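Long-range contacts in glutathione S-transferase (Natrialba magadii ATCC 43099, PDB 6GZF), which probably acts as a glutathione transferase of the Xi class, a group that includes glutathionyl-hydroquinone reductases: residues L58-A63 with I83-V88; H68-T73 with E151-M156; D170-G175 with L236-I241; Y254-M259 with H296-H301. All coordinates share one frame; numbering follows the deposited sequence.

Interaction 1: residues L58-A63 with I83-V88; sequences LYVSYA and ISVSVV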
# COMPACT_ATOMS: atom_id res chain seq x y z
N LEU A 58 31.77 11.52 -4.56
CA LEU A 58 30.47 11.30 -3.94
C LEU A 58 29.89 9.92 -4.27
O LEU A 58 29.86 9.51 -5.42
CB LEU A 58 29.49 12.39 -4.37
CG LEU A 58 28.04 12.28 -3.89
CD1 LEU A 58 27.96 12.37 -2.37
CD2 LEU A 58 27.18 13.34 -4.54
N TYR A 59 29.44 9.21 -3.24
CA TYR A 59 28.79 7.91 -3.42
C TYR A 59 27.30 8.01 -3.13
O TYR A 59 26.90 8.40 -2.04
CB TYR A 59 29.43 6.86 -2.52
CG TYR A 59 30.86 6.54 -2.86
CD1 TYR A 59 31.17 5.59 -3.83
CD2 TYR A 59 31.91 7.18 -2.22
CE1 TYR A 59 32.48 5.29 -4.14
CE2 TYR A 59 33.22 6.89 -2.52
CZ TYR A 59 33.50 5.95 -3.49
OH TYR A 59 34.81 5.65 -3.80
N VAL A 60 26.48 7.64 -4.11
CA VAL A 60 25.03 7.73 -3.93
C VAL A 60 24.29 6.52 -4.49
O VAL A 60 24.80 5.78 -5.33
CB VAL A 60 24.44 8.98 -4.61
CG1 VAL A 60 24.98 10.26 -3.98
CG2 VAL A 60 24.71 8.95 -6.11
N SER A 61 23.07 6.34 -4.00
CA SER A 61 22.08 5.50 -4.65
C SER A 61 20.97 6.42 -5.15
O SER A 61 20.62 7.38 -4.47
CB SER A 61 21.53 4.44 -3.69
OG SER A 61 20.40 3.79 -4.25
N TYR A 62 20.43 6.14 -6.33
CA TYR A 62 19.35 6.95 -6.87
C TYR A 62 18.06 6.73 -6.09
O TYR A 62 17.13 7.54 -6.18
CB TYR A 62 19.13 6.65 -8.35
CG TYR A 62 20.06 7.40 -9.28
CD1 TYR A 62 20.06 8.78 -9.34
CD2 TYR A 62 20.92 6.71 -10.13
CE1 TYR A 62 20.90 9.47 -10.19
CE2 TYR A 62 21.77 7.38 -10.98
CZ TYR A 62 21.75 8.76 -11.01
OH TYR A 62 22.60 9.44 -11.87
N ALA A 63 18.00 5.65 -5.33
CA ALA A 63 16.79 5.27 -4.61
C ALA A 63 16.70 5.94 -3.24
O ALA A 63 15.61 6.18 -2.73
CB ALA A 63 16.73 3.77 -4.46
N ILE A 83 32.81 17.87 -8.56
CA ILE A 83 32.67 16.72 -7.67
C ILE A 83 32.14 15.50 -8.41
O ILE A 83 31.00 15.47 -8.87
CB ILE A 83 31.74 17.05 -6.49
CG1 ILE A 83 32.24 18.30 -5.76
CG2 ILE A 83 31.65 15.87 -5.53
CD1 ILE A 83 31.28 18.85 -4.73
N SER A 84 32.99 14.48 -8.53
CA SER A 84 32.64 13.25 -9.23
C SER A 84 31.69 12.40 -8.40
O SER A 84 31.56 12.59 -7.19
CB SER A 84 33.90 12.46 -9.57
OG SER A 84 34.63 12.12 -8.40
N VAL A 85 31.03 11.45 -9.05
CA VAL A 85 30.01 10.65 -8.38
C VAL A 85 29.97 9.20 -8.87
O VAL A 85 30.12 8.93 -10.07
CB VAL A 85 28.61 11.29 -8.54
CG1 VAL A 85 28.24 11.42 -10.01
CG2 VAL A 85 27.56 10.50 -7.78
N SER A 86 29.79 8.27 -7.94
CA SER A 86 29.57 6.87 -8.27
C SER A 86 28.18 6.44 -7.81
O SER A 86 27.72 6.85 -6.74
CB SER A 86 30.64 5.98 -7.62
OG SER A 86 31.91 6.21 -8.20
N VAL A 87 27.51 5.63 -8.62
CA VAL A 87 26.16 5.18 -8.29
C VAL A 87 26.14 3.69 -7.96
O VAL A 87 26.47 2.86 -8.81
CB VAL A 87 25.18 5.45 -9.43
CG1 VAL A 87 23.78 5.00 -9.04
CG2 VAL A 87 25.18 6.93 -9.78
N VAL A 88 25.73 3.36 -6.74
CA VAL A 88 25.70 1.98 -6.29
C VAL A 88 24.45 1.25 -6.79
O VAL A 88 23.48 1.88 -7.22
CB VAL A 88 25.75 1.89 -4.75
CG1 VAL A 88 26.99 2.58 -4.22
CG2 VAL A 88 24.50 2.50 -4.15
O HOH W 1 21.12 3.69 -7.51

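Interaction 2: residues H68-T73 with E151-M156; sequences HRTLVT and EEIMRM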
# COMPACT_ATOMS: atom_id res chain seq x y z
N HIS A 68 19.87 11.43 -2.42
CA HIS A 68 19.26 12.24 -3.47
C HIS A 68 19.35 13.73 -3.15
O HIS A 68 19.40 14.57 -4.06
CB HIS A 68 17.79 11.84 -3.66
CG HIS A 68 17.14 12.46 -4.85
ND1 HIS A 68 15.77 12.56 -4.98
CD2 HIS A 68 17.66 13.02 -5.97
CE1 HIS A 68 15.48 13.15 -6.13
NE2 HIS A 68 16.61 13.44 -6.74
N ARG A 69 19.38 14.06 -1.86
CA ARG A 69 19.53 15.44 -1.42
C ARG A 69 20.83 16.04 -1.92
O ARG A 69 20.87 17.19 -2.37
CB ARG A 69 19.46 15.53 0.11
CG ARG A 69 18.12 16.02 0.64
CD ARG A 69 17.67 15.23 1.86
NE ARG A 69 18.41 15.59 3.07
CZ ARG A 69 17.87 15.63 4.28
NH1 ARG A 69 16.59 15.35 4.45
NH2 ARG A 69 18.61 15.96 5.33
N THR A 70 21.90 15.26 -1.85
CA THR A 70 23.21 15.70 -2.32
C THR A 70 23.24 15.86 -3.84
O THR A 70 23.90 16.75 -4.36
CB THR A 70 24.32 14.72 -1.90
OG1 THR A 70 24.13 13.47 -2.56
CG2 THR A 70 24.29 14.50 -0.39
N LEU A 71 22.51 14.99 -4.53
CA LEU A 71 22.47 15.01 -5.99
C LEU A 71 21.73 16.24 -6.52
O LEU A 71 22.18 16.86 -7.48
CB LEU A 71 21.81 13.74 -6.52
CG LEU A 71 22.60 12.44 -6.34
CD1 LEU A 71 21.89 11.28 -7.03
CD2 LEU A 71 24.02 12.59 -6.87
N VAL A 72 20.61 16.57 -5.89
CA VAL A 72 19.82 17.73 -6.29
C VAL A 72 20.63 19.01 -6.09
O VAL A 72 20.61 19.91 -6.93
CB VAL A 72 18.50 17.81 -5.51
CG1 VAL A 72 17.78 19.13 -5.79
CG2 VAL A 72 17.60 16.63 -5.86
N THR A 73 21.35 19.08 -4.98
CA THR A 73 22.18 20.24 -4.68
C THR A 73 23.34 20.35 -5.66
O THR A 73 23.63 21.43 -6.18
CB THR A 73 22.74 20.18 -3.24
OG1 THR A 73 21.65 20.08 -2.32
CG2 THR A 73 23.55 21.43 -2.93
N GLU A 151 22.32 16.00 5.30
CA GLU A 151 22.03 17.38 5.67
C GLU A 151 23.25 18.28 5.59
O GLU A 151 23.16 19.43 5.14
CB GLU A 151 21.44 17.42 7.08
CG GLU A 151 21.38 18.80 7.72
CD GLU A 151 20.69 18.78 9.07
OE1 GLU A 151 19.70 18.03 9.23
OE2 GLU A 151 21.14 19.51 9.98
N GLU A 152 24.40 17.76 6.01
CA GLU A 152 25.61 18.56 6.08
C GLU A 152 26.38 18.58 4.76
O GLU A 152 27.02 19.58 4.43
CB GLU A 152 26.51 18.04 7.21
CG GLU A 152 25.87 18.13 8.58
CD GLU A 152 26.78 17.65 9.69
OE1 GLU A 152 27.47 16.63 9.50
OE2 GLU A 152 26.80 18.30 10.76
N ILE A 153 26.31 17.48 4.02
CA ILE A 153 26.93 17.43 2.70
C ILE A 153 26.21 18.38 1.75
O ILE A 153 26.84 19.07 0.94
CB ILE A 153 26.93 16.00 2.11
CG1 ILE A 153 27.78 15.07 2.97
CG2 ILE A 153 27.45 16.00 0.68
CD1 ILE A 153 27.80 13.64 2.49
N MET A 154 24.89 18.43 1.86
CA MET A 154 24.09 19.38 1.10
C MET A 154 24.49 20.81 1.44
O MET A 154 24.66 21.65 0.55
CB MET A 154 22.59 19.18 1.38
CG MET A 154 21.72 20.31 0.85
SD MET A 154 19.96 19.92 0.80
CE MET A 154 19.59 19.77 2.55
N ARG A 155 24.66 21.08 2.73
CA ARG A 155 25.02 22.40 3.22
C ARG A 155 26.39 22.86 2.70
O ARG A 155 26.53 23.98 2.21
CB ARG A 155 25.01 22.43 4.75
CG ARG A 155 25.51 23.74 5.35
CD ARG A 155 24.66 24.92 4.92
NE ARG A 155 23.26 24.76 5.32
CZ ARG A 155 22.79 25.11 6.51
NH1 ARG A 155 21.50 24.93 6.80
NH2 ARG A 155 23.60 25.63 7.43
N MET A 156 27.39 21.99 2.82
CA MET A 156 28.74 22.36 2.41
C MET A 156 28.87 22.42 0.88
O MET A 156 29.68 23.18 0.36
CB MET A 156 29.77 21.39 3.00
CG MET A 156 29.72 19.98 2.44
SD MET A 156 30.94 18.92 3.25
CE MET A 156 30.15 18.61 4.83

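Interaction 3: residues D170-G175 with L236-I241; sequences DLYPEG and LTEADI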
# COMPACT_ATOMS: atom_id res chain seq x y z
N ASP A 170 21.86 30.31 -4.79
CA ASP A 170 22.10 30.39 -3.36
C ASP A 170 20.93 29.77 -2.59
O ASP A 170 19.95 30.44 -2.28
CB ASP A 170 22.31 31.85 -2.95
CG ASP A 170 22.74 32.00 -1.50
OD1 ASP A 170 23.16 31.00 -0.89
OD2 ASP A 170 22.69 33.14 -0.99
N LEU A 171 21.06 28.48 -2.28
CA LEU A 171 19.99 27.73 -1.63
C LEU A 171 20.02 27.87 -0.11
O LEU A 171 19.38 27.11 0.61
CB LEU A 171 20.08 26.25 -2.02
CG LEU A 171 20.15 25.96 -3.52
CD1 LEU A 171 20.56 24.52 -3.77
CD2 LEU A 171 18.82 26.26 -4.19
N TYR A 172 20.78 28.86 0.36
CA TYR A 172 20.83 29.18 1.78
C TYR A 172 21.10 30.68 1.92
O TYR A 172 22.11 31.09 2.48
CB TYR A 172 21.92 28.36 2.47
CG TYR A 172 21.93 28.44 3.99
CD1 TYR A 172 20.84 28.02 4.74
CD2 TYR A 172 23.06 28.89 4.66
CE1 TYR A 172 20.86 28.08 6.12
CE2 TYR A 172 23.09 28.95 6.04
CZ TYR A 172 21.99 28.54 6.76
OH TYR A 172 22.02 28.60 8.14
N PRO A 173 20.17 31.51 1.40
CA PRO A 173 20.43 32.94 1.21
C PRO A 173 20.29 33.77 2.48
O PRO A 173 19.64 33.36 3.44
CB PRO A 173 19.36 33.34 0.19
CG PRO A 173 18.21 32.45 0.52
CD PRO A 173 18.79 31.15 1.01
N GLU A 174 20.92 34.95 2.47
CA GLU A 174 20.88 35.87 3.60
C GLU A 174 19.45 36.33 3.88
O GLU A 174 18.73 36.73 2.97
CB GLU A 174 21.78 37.07 3.32
CG GLU A 174 21.39 38.35 4.05
CD GLU A 174 21.78 39.60 3.29
OE1 GLU A 174 22.11 39.50 2.09
OE2 GLU A 174 21.77 40.69 3.90
N GLY A 175 19.06 36.27 5.15
CA GLY A 175 17.74 36.70 5.56
C GLY A 175 16.74 35.56 5.63
O GLY A 175 15.65 35.71 6.18
N LEU A 236 13.92 29.47 -3.48
CA LEU A 236 14.25 28.06 -3.41
C LEU A 236 15.43 27.83 -2.48
O LEU A 236 16.49 28.43 -2.66
CB LEU A 236 14.56 27.51 -4.81
CG LEU A 236 14.63 25.99 -4.97
CD1 LEU A 236 13.24 25.39 -4.90
CD2 LEU A 236 15.31 25.62 -6.28
N THR A 237 15.25 26.96 -1.48
CA THR A 237 16.30 26.72 -0.50
C THR A 237 16.53 25.23 -0.24
O THR A 237 15.88 24.38 -0.85
CB THR A 237 15.98 27.40 0.85
OG1 THR A 237 14.76 26.86 1.38
CG2 THR A 237 15.82 28.90 0.67
N GLU A 238 17.45 24.93 0.67
CA GLU A 238 17.72 23.56 1.08
C GLU A 238 16.50 22.91 1.71
O GLU A 238 16.33 21.69 1.65
CB GLU A 238 18.88 23.51 2.07
CG GLU A 238 20.21 24.02 1.54
CD GLU A 238 21.34 23.83 2.54
OE1 GLU A 238 21.10 23.20 3.59
OE2 GLU A 238 22.46 24.31 2.28
N ALA A 239 15.65 23.73 2.32
CA ALA A 239 14.43 23.26 2.96
C ALA A 239 13.52 22.55 1.96
O ALA A 239 12.85 21.58 2.30
CB ALA A 239 13.70 24.42 3.62
N ASP A 240 13.51 23.05 0.73
CA ASP A 240 12.70 22.46 -0.32
C ASP A 240 13.29 21.15 -0.81
O ASP A 240 12.56 20.23 -1.18
CB ASP A 240 12.55 23.44 -1.49
CG ASP A 240 12.02 24.79 -1.06
OD1 ASP A 240 12.84 25.67 -0.70
OD2 ASP A 240 10.79 24.98 -1.07
N ILE A 241 14.62 21.06 -0.81
CA ILE A 241 15.31 19.85 -1.26
C ILE A 241 15.05 18.69 -0.30
O ILE A 241 14.86 17.55 -0.73
CB ILE A 241 16.83 20.09 -1.38
CG1 ILE A 241 17.10 21.24 -2.35
CG2 ILE A 241 17.53 18.82 -1.85
CD1 ILE A 241 18.57 21.44 -2.66

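Interaction 4: residues Y254-M259 with H296-H301; sequences YHTHFM and HYYTTH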
# COMPACT_ATOMS: atom_id res chain seq x y z
N TYR A 254 6.09 5.12 -0.62
CA TYR A 254 5.72 5.32 0.78
C TYR A 254 4.24 5.04 1.05
O TYR A 254 3.89 4.46 2.08
CB TYR A 254 6.05 6.75 1.21
CG TYR A 254 7.52 7.07 1.21
CD1 TYR A 254 8.47 6.07 1.38
CD2 TYR A 254 7.97 8.37 1.03
CE1 TYR A 254 9.83 6.36 1.39
CE2 TYR A 254 9.32 8.67 1.04
CZ TYR A 254 10.24 7.66 1.21
OH TYR A 254 11.59 7.96 1.22
N HIS A 255 3.39 5.44 0.12
CA HIS A 255 1.94 5.31 0.26
C HIS A 255 1.50 3.85 0.36
O HIS A 255 0.65 3.50 1.17
CB HIS A 255 1.25 5.99 -0.92
CG HIS A 255 -0.24 6.06 -0.79
ND1 HIS A 255 -1.06 4.96 -0.93
CD2 HIS A 255 -1.07 7.11 -0.54
CE1 HIS A 255 -2.32 5.32 -0.77
NE2 HIS A 255 -2.35 6.62 -0.54
N THR A 256 2.10 2.99 -0.47
CA THR A 256 1.70 1.59 -0.55
C THR A 256 2.65 0.67 0.21
O THR A 256 2.23 -0.08 1.09
CB THR A 256 1.61 1.12 -2.01
OG1 THR A 256 0.58 1.85 -2.69
CG2 THR A 256 1.30 -0.37 -2.07
N HIS A 257 3.93 0.73 -0.15
CA HIS A 257 4.93 -0.15 0.43
C HIS A 257 5.09 0.08 1.93
O HIS A 257 5.23 -0.88 2.70
CB HIS A 257 6.28 0.05 -0.27
CG HIS A 257 7.37 -0.84 0.25
ND1 HIS A 257 7.26 -2.21 0.28
CD2 HIS A 257 8.58 -0.54 0.77
CE1 HIS A 257 8.37 -2.72 0.79
NE2 HIS A 257 9.19 -1.73 1.10
N PHE A 258 5.07 1.34 2.35
CA PHE A 258 5.21 1.68 3.76
C PHE A 258 3.85 1.94 4.41
O PHE A 258 3.77 2.34 5.57
CB PHE A 258 6.11 2.90 3.94
CG PHE A 258 7.58 2.57 3.91
CD1 PHE A 258 8.01 1.25 3.88
CD2 PHE A 258 8.53 3.58 3.93
CE1 PHE A 258 9.36 0.95 3.86
CE2 PHE A 258 9.88 3.28 3.90
CZ PHE A 258 10.29 1.96 3.87
N MET A 259 2.79 1.71 3.64
CA MET A 259 1.41 1.81 4.13
C MET A 259 1.05 3.17 4.71
O MET A 259 0.27 3.26 5.66
CB MET A 259 1.15 0.71 5.17
CG MET A 259 0.48 -0.53 4.60
SD MET A 259 0.46 -1.93 5.73
CE MET A 259 2.02 -2.70 5.32
N HIS A 296 14.39 -0.75 -5.56
CA HIS A 296 14.99 -0.86 -4.24
C HIS A 296 13.95 -1.17 -3.16
O HIS A 296 14.03 -2.20 -2.50
CB HIS A 296 15.73 0.43 -3.88
CG HIS A 296 16.27 0.45 -2.48
ND1 HIS A 296 17.44 -0.17 -2.12
CD2 HIS A 296 15.79 1.04 -1.36
CE1 HIS A 296 17.66 0.02 -0.83
NE2 HIS A 296 16.68 0.75 -0.34
N TYR A 297 12.98 -0.28 -3.00
CA TYR A 297 12.05 -0.40 -1.89
C TYR A 297 11.16 -1.64 -1.95
O TYR A 297 10.75 -2.16 -0.91
CB TYR A 297 11.18 0.86 -1.81
CG TYR A 297 11.93 2.05 -1.26
CD1 TYR A 297 12.77 2.80 -2.08
CD2 TYR A 297 11.81 2.42 0.07
CE1 TYR A 297 13.46 3.89 -1.58
CE2 TYR A 297 12.50 3.51 0.57
CZ TYR A 297 13.32 4.24 -0.26
OH TYR A 297 14.01 5.32 0.24
N TYR A 298 10.87 -2.12 -3.15
CA TYR A 298 9.95 -3.25 -3.29
C TYR A 298 10.64 -4.62 -3.31
O TYR A 298 9.98 -5.63 -3.09
CB TYR A 298 9.11 -3.09 -4.56
CG TYR A 298 7.99 -2.08 -4.42
CD1 TYR A 298 6.83 -2.39 -3.71
CD2 TYR A 298 8.07 -0.82 -5.01
CE1 TYR A 298 5.80 -1.48 -3.58
CE2 TYR A 298 7.05 0.10 -4.88
CZ TYR A 298 5.92 -0.24 -4.17
OH TYR A 298 4.89 0.67 -4.04
N THR A 299 11.95 -4.66 -3.54
CA THR A 299 12.65 -5.94 -3.63
C THR A 299 13.80 -6.10 -2.63
O THR A 299 14.40 -7.17 -2.54
CB THR A 299 13.23 -6.17 -5.04
OG1 THR A 299 14.39 -5.34 -5.23
CG2 THR A 299 12.19 -5.86 -6.11
N THR A 300 14.10 -5.05 -1.86
CA THR A 300 15.22 -5.09 -0.92
C THR A 300 14.70 -5.30 0.51
O THR A 300 15.46 -5.66 1.41
CB THR A 300 16.09 -3.80 -1.06
OG1 THR A 300 17.05 -3.98 -2.11
CG2 THR A 300 16.83 -3.43 0.22
N HIS A 301 13.40 -5.12 0.69
CA HIS A 301 12.78 -5.29 2.01
C HIS A 301 11.94 -6.57 2.09
O HIS A 301 10.75 -6.55 1.78
CB HIS A 301 11.91 -4.08 2.34
CG HIS A 301 12.65 -2.78 2.36
ND1 HIS A 301 12.01 -1.56 2.46
CD2 HIS A 301 13.98 -2.51 2.30
CE1 HIS A 301 12.92 -0.59 2.45
NE2 HIS A 301 14.11 -1.14 2.36

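Interaction 1: residues L58-A63 with I83-V88
L58, Y59 and V60 pair in parallel with V85, S86 and V87 through four backbone hydrogen bonds. L58 N donates to S84 O (2.8 Å) and L58 O accepts from S86 N; two residues on, V60 N donates to S86 O and V60 O accepts from V88 N (3.0 Å). A water carries the connection further, accepting from Y62 N and donating to V88 O (3.0 Å). Apolar packing covers the face that bears L58, V60, V85 and V87. There the V60 and V85 side chains cross at about a right angle, V60 CG2 3.6 Å from V85 CG2. The Y62 ring lies across V87, with CD2 3.5 Å from CG1 and CE2 3.6 Å from CG2. An alanine in place of Y62 would probably leave both V87 methyls without this cover and open a gap beside the strand. On the other face Y59 CD1 rests on S86 CB (3.8 Å), while the polar ends turn elsewhere, Y59 OH to D109 and S86 OG to H110. The pair forms the strands of the beta-alpha-beta unit of the thioredoxin-like domain: helix 65-77 connects them and packs T70 and L71 against V60, and strand 136-139 flanks 56-60 on its other side.

Interaction 2: residues H68-T73 with E151-M156
R69 starts the contact by running alongside E151, both side chains pointing the same way. Its NH2 lies 3.6 Å from E151 CB, which sits at the guanidinium edge near its plane. The guanidinium and carboxylate planes are 27° apart, and R69 NH2 is 4.5 Å from E151 OE1, too far for a salt bridge, although the opposite charges probably attract. Bends at the second and third torsions of R69 carry its chain past M154, whose SD and CE lie beside it. T70 turns a methyl to the partner helix, CG2 meeting I153 CG2 at 3.7 Å, and bonds its hydroxyl to A67 O in its own helix. T73 completes the series and crosses M154 at about a right angle. Its OG1 lies against M154 CG (3.2 Å) and SD, while its methyl CG2 faces M154 O. With OG1 anti to the carbonyl carbon (chi1 -57°), the T73 hydroxyl reaches back one turn and donates to R69 O (3.0 Å). That oxygen also accepts from T73 N (3.3 Å), and the two donors come from opposite faces of the carbonyl plane. The hydroxyl is thereby satisfied within its helix and meets M154 by packing. The segments run almost parallel, their axes 8.7 Å apart and inclined by 9°. In the thioredoxin-like domain, helices 65-77 and 150-159 thus lie side by side: T70 and L71 also rest on strand 56-60, and R69 and T73 touch I241 of helix 238-247.

Interaction 3: residues D170-G175 with L236-I241
L171 O is enclosed by the start of helix 238-247: it accepts from E238 N (2.9 Å), with the donor in the carbonyl plane, and has T237 CA and E238 CG about it. The bond is bent, 140° at the hydrogen, and draws the loop that precedes helix 177-192 onto a capping box of the all-helical C-terminal domain, a motif well known at this helix in glutathione transferases. T237 is the N-cap. Its OG1, set between the backbone N and the carbonyl carbon (chi1 62°), accepts a weak bond from A239 N. In return T237 N donates to D240 OD1 (2.8 Å), meeting it on the anti side, 27° out of the carboxylate plane. D240 OD2 is engaged by L231 N and Y274 OH, which would help hold the carboxylate in place. L171 buries the most surface and spans the helix start with its two branches. CD1 meets I241 CD1 (3.8 Å), the side chains crossing at about a right angle, and CD2 lies over L236 O (3.5 Å) and near L236 CD2. E238 passes L171 O with its CG and carries OE2 to a salt bridge with R155. The same arginine makes a cation-pi contact with Y172, whose OH bonds to D181. Beyond Y172 the chain turns so that P173 crosses T237, its ring carbon CD 3.7 Å from T237 CG2.

Interaction 4: residues Y254-M259 with H296-H301
H257 reaches across to helix 290-299 and fits among Y297, Y298 and H301. Its CG is anti to the backbone N (chi1 -179°), which points the imidazole at helix 290-299, where NE2 shares a hydrogen bond with H301 ND1 (3.1 Å); either nitrogen could be the donor. The carbonyl oxygen of Y297 sits over one face of the H257 ring, a position unsuited to an in-plane N-H bond. Y298 passes H257 in the opposite direction, its CE1 3.7 Å from H257 CB, with the ring planes inclined by 52°, and its OH bonds to N252 O. An alanine in place of H257 would probably leave H301 ND1 without this partner and open a gap beside Y298. F258 extends the aromatic cluster: its ring meets H301 rim to rim, and its CZ approaches Y297 CD2 at 4.1 Å. Y297 offers its face to the edge of Y254 in an offset edge-to-face pair, centroids 6.0 Å apart and planes at 83°. The hydroxyls of Y254 and Y297 both bond to Y196 OH. T256 OG1 bonds to N261 of the second subunit, so the loop also borders the dimer interface. The three tyrosines, Y196 as predicted proton donor or acceptor and Y254 and Y297 as predicted modulators of the probable nucleophile C64, probably belong to the tyrosine-lined active site of the Xi class.

Interactions 1 and 2 share the thioredoxin-like domain and touch directly: T70 OG1 packs 3.6 Å from V60 CG1, and L71 CD1 lies 3.8 Å from V60 CG2. Interaction 3 continues from interaction 2 into the C-terminal domain, where R155 NE forms a salt bridge with E238 OE2 (3.2 Å) and I241 packs on T73. Interaction 4 lies on the other side of the chain's centre from interaction 3, about 30 Å away centre to centre. It meets interaction 1 where A63 CB and H296 CB come within 3.5 Å. A63 directly precedes the predicted nucleophile C64, whose side chain is about 5 Å from that of Y297, so both domains border the probable active site.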